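Local coordinates for protein probable 2-dehydro-3-deoxygalactonokinase DgoK1 (Sinorhizobium meliloti, PDB 3T69) that probably phosphorylates 2-dehydro-3-deoxy-D-galactonate with ATP, a step in the bacterial breakdown of galactose and galactonate, at residues B[8-16]-B[65-73]; B[78-86]-B[96-104]. One frame throughout, in Å; residues are numbered along the deposited sequence.

Contact 1 (B[8-16]-B[65-73])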
# COMPACT_ATOMS: atom_id res chain seq x y z
N TYR B 8 14.40 -24.53 34.19
CA TYR B 8 13.38 -23.55 34.74
C TYR B 8 12.14 -23.34 33.86
O TYR B 8 11.07 -23.85 34.19
CB TYR B 8 13.98 -22.19 34.97
CG TYR B 8 13.13 -21.27 35.82
CD1 TYR B 8 13.61 -20.00 36.15
CD2 TYR B 8 11.87 -21.65 36.32
CE1 TYR B 8 12.87 -19.12 36.94
CE2 TYR B 8 11.09 -20.76 37.12
CZ TYR B 8 11.62 -19.49 37.41
OH TYR B 8 10.93 -18.55 38.16
N TYR B 9 12.28 -22.59 32.76
CA TYR B 9 11.16 -22.36 31.84
C TYR B 9 11.59 -22.31 30.38
O TYR B 9 12.75 -22.07 30.09
CB TYR B 9 10.30 -21.12 32.24
CG TYR B 9 11.04 -19.79 32.16
CD1 TYR B 9 11.71 -19.26 33.28
CD2 TYR B 9 11.09 -19.07 30.96
CE1 TYR B 9 12.42 -18.04 33.19
CE2 TYR B 9 11.79 -17.87 30.88
CZ TYR B 9 12.45 -17.36 31.98
OH TYR B 9 13.12 -16.15 31.87
N ALA B 10 10.65 -22.62 29.48
CA ALA B 10 10.81 -22.34 28.05
C ALA B 10 10.13 -20.99 27.78
O ALA B 10 9.05 -20.73 28.31
CB ALA B 10 10.21 -23.44 27.17
N ALA B 11 10.80 -20.14 27.01
CA ALA B 11 10.24 -18.89 26.53
C ALA B 11 10.09 -19.01 25.02
O ALA B 11 11.05 -19.40 24.34
CB ALA B 11 11.13 -17.74 26.89
N VAL B 12 8.89 -18.71 24.52
CA VAL B 12 8.56 -18.83 23.11
C VAL B 12 7.95 -17.52 22.61
O VAL B 12 6.96 -17.03 23.18
CB VAL B 12 7.53 -19.95 22.88
CG1 VAL B 12 6.98 -19.90 21.46
CG2 VAL B 12 8.10 -21.31 23.21
N ASP B 13 8.55 -16.94 21.55
CA ASP B 13 8.04 -15.71 20.90
C ASP B 13 7.53 -16.09 19.53
O ASP B 13 8.29 -16.27 18.60
CB ASP B 13 9.13 -14.63 20.82
CG ASP B 13 8.62 -13.29 20.22
OD1 ASP B 13 7.46 -12.88 20.44
OD2 ASP B 13 9.42 -12.61 19.56
N TRP B 14 6.21 -16.23 19.43
CA TRP B 14 5.59 -16.84 18.28
C TRP B 14 4.92 -15.74 17.44
O TRP B 14 3.77 -15.31 17.69
CB TRP B 14 4.60 -17.91 18.73
CG TRP B 14 4.54 -19.06 17.81
CD1 TRP B 14 4.71 -19.02 16.47
CD2 TRP B 14 4.26 -20.44 18.14
NE1 TRP B 14 4.58 -20.28 15.94
CE2 TRP B 14 4.31 -21.17 16.95
CE3 TRP B 14 4.02 -21.12 19.34
CZ2 TRP B 14 4.12 -22.56 16.91
CZ3 TRP B 14 3.82 -22.49 19.30
CH2 TRP B 14 3.86 -23.20 18.09
N GLY B 15 5.69 -15.26 16.46
CA GLY B 15 5.28 -14.19 15.58
C GLY B 15 4.49 -14.68 14.40
O GLY B 15 4.29 -15.89 14.24
N THR B 16 4.04 -13.74 13.56
CA THR B 16 3.26 -14.11 12.39
C THR B 16 4.10 -14.97 11.46
O THR B 16 3.56 -15.90 10.85
CB THR B 16 2.79 -12.90 11.58
OG1 THR B 16 2.31 -11.90 12.48
CG2 THR B 16 1.69 -13.28 10.57
N LEU B 65 8.79 -29.14 31.70
CA LEU B 65 9.28 -27.79 31.79
C LEU B 65 8.13 -27.01 31.28
O LEU B 65 7.61 -27.34 30.22
CB LEU B 65 10.50 -27.59 30.91
CG LEU B 65 11.11 -26.18 30.95
CD1 LEU B 65 11.93 -25.91 32.25
CD2 LEU B 65 11.92 -25.90 29.65
N PRO B 66 7.71 -25.97 32.04
CA PRO B 66 6.55 -25.16 31.67
C PRO B 66 6.93 -24.27 30.50
O PRO B 66 8.11 -24.22 30.15
CB PRO B 66 6.30 -24.31 32.93
CG PRO B 66 7.60 -24.28 33.64
CD PRO B 66 8.46 -25.39 33.18
N ILE B 67 5.96 -23.58 29.91
CA ILE B 67 6.14 -22.78 28.68
C ILE B 67 5.36 -21.48 28.75
O ILE B 67 4.15 -21.49 28.99
CB ILE B 67 5.68 -23.54 27.43
CG1 ILE B 67 6.14 -25.00 27.51
CG2 ILE B 67 6.16 -22.88 26.19
CD1 ILE B 67 6.42 -25.63 26.15
N ILE B 68 6.06 -20.39 28.50
CA ILE B 68 5.48 -19.07 28.45
C ILE B 68 5.68 -18.53 27.03
O ILE B 68 6.78 -18.56 26.48
CB ILE B 68 6.10 -18.19 29.52
CG1 ILE B 68 5.38 -16.85 29.63
CG2 ILE B 68 7.57 -18.07 29.32
CD1 ILE B 68 3.89 -16.98 29.98
N ILE B 69 4.57 -18.10 26.43
CA ILE B 69 4.54 -17.72 25.03
C ILE B 69 3.86 -16.39 24.84
O ILE B 69 2.77 -16.17 25.36
CB ILE B 69 3.76 -18.71 24.18
CG1 ILE B 69 4.14 -20.16 24.52
CG2 ILE B 69 3.96 -18.36 22.75
CD1 ILE B 69 3.39 -21.22 23.69
N CYS B 70 4.50 -15.51 24.09
CA CYS B 70 3.92 -14.25 23.71
C CYS B 70 3.70 -14.24 22.18
O CYS B 70 4.24 -15.09 21.48
CB CYS B 70 4.84 -13.10 24.18
SG CYS B 70 6.38 -12.93 23.25
N GLY B 71 2.92 -13.28 21.67
CA GLY B 71 2.76 -13.08 20.24
C GLY B 71 1.49 -13.63 19.61
O GLY B 71 0.52 -13.95 20.28
N MET B 72 1.53 -13.76 18.29
CA MET B 72 0.35 -14.14 17.53
C MET B 72 -0.08 -15.58 17.81
O MET B 72 -1.07 -16.08 17.27
CB MET B 72 0.60 -13.90 16.04
CG MET B 72 0.67 -12.45 15.63
SD MET B 72 -0.76 -11.41 15.96
CE MET B 72 0.20 -9.93 16.15
N ALA B 73 0.63 -16.28 18.68
CA ALA B 73 0.10 -17.60 19.03
C ALA B 73 -1.29 -17.39 19.71
O ALA B 73 -2.14 -18.32 19.77
CB ALA B 73 1.05 -18.34 19.95
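W14 O faces two backbone amides at once, M72 N at 2.8 Å and A73 N at 3.4 Å, and both bonds are weak and bent. G71, just before them, has a positive phi (102°), a value that suits glycine, and the chain then folds into a 3-10 segment. Before the turn the parallel pairing is regular. A10, V12 and W14 give their N-H groups to P66 O, I68 O and C70 O. I68 and C70 give theirs back to A10 O and V12 O. The short strand axes come within 4.8 Å of each other, at an angle of 17°.

On one face V12 carries the contact. It lies alongside I69, pointing the same way, with CG1 3.6 Å from I69 CG2. Its CG2 branch meets I67 CG2 at 3.9 Å. A10 CB sits 3.9 Å from L65 CD2 on this face. W14 CB touches I69 CG2 and packs on A73 CB at 3.8 Å. On the other face D13 has CG anti to its backbone N (chi1 -177°), which brings the carboxylate beside C70 SG.

D13, G15 and T16 fit the first phosphate-binding motif of ASKHA kinases, which probably places this strand end near the ATP site.

Helix 290-305 covers the face of A11 and D13. Helix 50-58 covers that of I67 and I69. Strand 19-24 pairs antiparallel with the other edge of 9-14, where Y8 and Y9 form a classic bulge opposite I24. Strand 108-116 borders 67-71 on its other side.

Contact 2 (B[78-86]-B[96-104]); sequences GWKEAGYIE and GRATAIPDV. With SO4 (sulfate ion), chain F.
R97 meets the other segment through its CB, which lies 4.0 Å from I85 CD1. The two side chains cross at about a right angle. Bends at chi2 and chi3 lead the guanidinium away, and its NH1 makes a weak bond to E93 O.

T99 points toward segment 78-86. Its OG1 sits 3.7 Å from A82 CA. OG1 lies beside the backbone N (chi1 -68°), which leaves CG2 anti to that N and 3.9 Å from E81 O. One side chain thus touches two successive residues of the opposite chain.

A100 uses its backbone on two sides. Its O accepts the bond from K80 NZ at 3.1 Å. The extended lysine chain reaches across to this carbonyl, and NZ meets it nearly in line with the C=O bond, at a C=O to donor angle of 161°. A100 N binds O4 of the sulfate at 3.0 Å and makes a weak bond to O1. K80 NZ is 4.1 Å from sulfate O1. Its charge would probably favour the anion there. The sulfate probably comes from the crystallisation liquor.

The segments run nearly antiparallel, but no backbone bond joins them. Each pairs instead with strand 108-116: strand 84-86 in parallel, strand 99-101 antiparallel. Both therefore extend the sheet that probably belongs to the N-terminal lobe of an ASKHA-type kinase.

I101 is modelled over one face of the W79 indole, but CD1 is too close there for its exact place to be trusted. CG2 touches CZ2 of W79 at 3.6 Å. The indole also stacks with F48 and meets H49 edge-to-face. P102 follows, with CD 4.2 Å from K80 NZ.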
# COMPACT_ATOMS: atom_id res chain seq x y z
N GLY B 78 -5.12 -18.27 15.56
CA GLY B 78 -3.92 -18.83 16.11
C GLY B 78 -4.22 -20.01 16.99
O GLY B 78 -5.24 -20.67 16.83
N TRP B 79 -3.32 -20.27 17.93
CA TRP B 79 -3.48 -21.39 18.83
C TRP B 79 -4.73 -21.33 19.71
O TRP B 79 -5.54 -22.23 19.69
CB TRP B 79 -2.26 -21.59 19.71
CG TRP B 79 -2.14 -23.03 20.22
CD1 TRP B 79 -3.09 -24.03 20.11
CD2 TRP B 79 -1.02 -23.62 20.91
NE1 TRP B 79 -2.61 -25.18 20.67
CE2 TRP B 79 -1.35 -24.97 21.17
CE3 TRP B 79 0.23 -23.13 21.33
CZ2 TRP B 79 -0.49 -25.82 21.85
CZ3 TRP B 79 1.09 -24.00 21.99
CH2 TRP B 79 0.73 -25.33 22.24
N LYS B 80 -4.83 -20.28 20.51
CA LYS B 80 -5.99 -20.06 21.35
C LYS B 80 -6.06 -18.57 21.63
O LYS B 80 -5.03 -17.95 21.86
CB LYS B 80 -5.87 -20.83 22.65
CG LYS B 80 -7.15 -20.81 23.43
CD LYS B 80 -7.11 -21.78 24.56
CE LYS B 80 -8.27 -21.55 25.48
NZ LYS B 80 -7.96 -22.25 26.75
N GLU B 81 -7.25 -17.99 21.55
CA GLU B 81 -7.39 -16.56 21.73
C GLU B 81 -6.93 -16.19 23.16
O GLU B 81 -7.51 -16.63 24.15
CB GLU B 81 -8.82 -16.09 21.39
CG GLU B 81 -9.23 -14.76 22.06
CD GLU B 81 -10.20 -13.87 21.23
OE1 GLU B 81 -10.43 -12.71 21.70
OE2 GLU B 81 -10.71 -14.32 20.15
N ALA B 82 -5.84 -15.44 23.27
CA ALA B 82 -5.42 -14.85 24.55
C ALA B 82 -6.18 -13.53 24.61
O ALA B 82 -6.82 -13.16 23.66
CB ALA B 82 -3.91 -14.63 24.54
N GLY B 83 -6.19 -12.79 25.67
CA GLY B 83 -7.06 -11.62 25.51
C GLY B 83 -6.33 -10.39 25.03
O GLY B 83 -5.35 -10.48 24.29
N TYR B 84 -6.80 -9.24 25.50
CA TYR B 84 -6.09 -8.01 25.33
C TYR B 84 -6.35 -7.29 26.63
O TYR B 84 -7.44 -7.40 27.20
CB TYR B 84 -6.72 -7.14 24.25
CG TYR B 84 -6.51 -7.49 22.81
CD1 TYR B 84 -7.61 -7.75 21.98
CD2 TYR B 84 -5.23 -7.50 22.25
CE1 TYR B 84 -7.43 -8.06 20.61
CE2 TYR B 84 -5.03 -7.80 20.90
CZ TYR B 84 -6.14 -8.07 20.08
OH TYR B 84 -5.92 -8.35 18.74
N ILE B 85 -5.37 -6.54 27.09
CA ILE B 85 -5.61 -5.70 28.23
C ILE B 85 -5.69 -4.35 27.59
O ILE B 85 -4.89 -3.98 26.68
CB ILE B 85 -4.44 -5.75 29.28
CG1 ILE B 85 -4.29 -7.13 29.91
CG2 ILE B 85 -4.63 -4.68 30.37
CD1 ILE B 85 -2.88 -7.36 30.59
N GLU B 86 -6.64 -3.58 28.06
CA GLU B 86 -6.88 -2.33 27.44
C GLU B 86 -5.99 -1.22 28.04
O GLU B 86 -5.52 -1.33 29.19
CB GLU B 86 -8.38 -2.08 27.39
CG GLU B 86 -9.04 -1.39 28.52
CD GLU B 86 -10.43 -0.86 28.05
OE1 GLU B 86 -10.42 0.15 27.26
OE2 GLU B 86 -11.49 -1.48 28.41
N GLY B 96 -0.36 -11.84 34.94
CA GLY B 96 -1.58 -12.27 35.62
C GLY B 96 -2.76 -12.58 34.70
O GLY B 96 -3.61 -13.41 35.04
N ARG B 97 -2.82 -11.93 33.54
CA ARG B 97 -3.90 -12.18 32.59
C ARG B 97 -3.64 -13.27 31.52
O ARG B 97 -4.42 -13.43 30.58
CB ARG B 97 -4.35 -10.85 31.98
CG ARG B 97 -5.55 -10.25 32.70
CD ARG B 97 -5.15 -9.44 33.87
NE ARG B 97 -5.55 -10.03 35.15
CZ ARG B 97 -4.95 -9.76 36.33
NH1 ARG B 97 -3.87 -8.94 36.39
NH2 ARG B 97 -5.41 -10.34 37.46
N ALA B 98 -2.56 -14.03 31.68
CA ALA B 98 -2.22 -15.06 30.71
C ALA B 98 -3.25 -16.20 30.60
O ALA B 98 -4.03 -16.45 31.52
CB ALA B 98 -0.87 -15.61 30.99
N THR B 99 -3.23 -16.90 29.47
CA THR B 99 -4.27 -17.85 29.13
C THR B 99 -3.66 -19.25 28.99
O THR B 99 -2.70 -19.43 28.28
CB THR B 99 -4.98 -17.41 27.78
OG1 THR B 99 -5.73 -16.20 27.98
CG2 THR B 99 -5.87 -18.48 27.21
N ALA B 100 -4.24 -20.25 29.64
CA ALA B 100 -3.67 -21.60 29.60
C ALA B 100 -3.99 -22.27 28.27
O ALA B 100 -5.05 -22.03 27.69
CB ALA B 100 -4.17 -22.44 30.76
N ILE B 101 -3.07 -23.10 27.81
CA ILE B 101 -3.35 -24.15 26.83
C ILE B 101 -3.41 -25.47 27.59
O ILE B 101 -2.44 -25.84 28.26
CB ILE B 101 -2.30 -24.17 25.70
CG1 ILE B 101 -2.28 -22.78 25.07
CG2 ILE B 101 -2.57 -25.33 24.71
CD1 ILE B 101 -1.89 -22.74 23.70
N PRO B 102 -4.57 -26.15 27.54
CA PRO B 102 -4.70 -27.35 28.35
C PRO B 102 -3.61 -28.37 27.99
O PRO B 102 -3.34 -28.58 26.82
CB PRO B 102 -6.11 -27.88 27.98
CG PRO B 102 -6.84 -26.69 27.49
CD PRO B 102 -5.80 -25.87 26.77
N ASP B 103 -2.97 -28.94 28.99
CA ASP B 103 -2.00 -30.02 28.76
C ASP B 103 -1.73 -30.69 30.11
O ASP B 103 -1.53 -30.02 31.12
CB ASP B 103 -0.71 -29.50 28.10
CG ASP B 103 0.23 -30.63 27.64
OD1 ASP B 103 -0.18 -31.81 27.65
OD2 ASP B 103 1.40 -30.36 27.29
N VAL B 104 -1.77 -32.02 30.15
CA VAL B 104 -1.56 -32.70 31.42
C VAL B 104 -0.04 -32.70 31.78
O VAL B 104 0.33 -32.58 32.95
CB VAL B 104 -2.22 -34.13 31.42
CG1 VAL B 104 -1.91 -34.92 30.11
CG2 VAL B 104 -1.80 -34.94 32.64
S SO4 F . -7.46 -19.88 31.69
O1 SO4 F . -7.51 -20.76 30.53
O2 SO4 F . -8.43 -18.84 31.54
O3 SO4 F . -7.64 -20.58 32.94
O4 SO4 F . -6.11 -19.32 31.83

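Contact 1 closes before contact 2 opens, so the two follow in series along the chain. Their centres are about 11 Å apart, on the same side of the chain's centre. Both reach the same mixed sheet through strand 108-116, which pairs with strands 67-71, 84-86 and 99-101. The contacts also touch. W79 CZ3 packs 4.0 Å from I69 CD1 and 4.1 Å from W14 CZ3. F48 meets the W14 ring edge-to-face and stacks on W79, so both contacts share one aromatic cluster beside the central strands. The order 30-36, 19-24, 9-14, 67-71, 108-116 fits the ribonuclease H-like core of ASKHA proteins. Contact 1 lies within this core; contact 2 is more exposed.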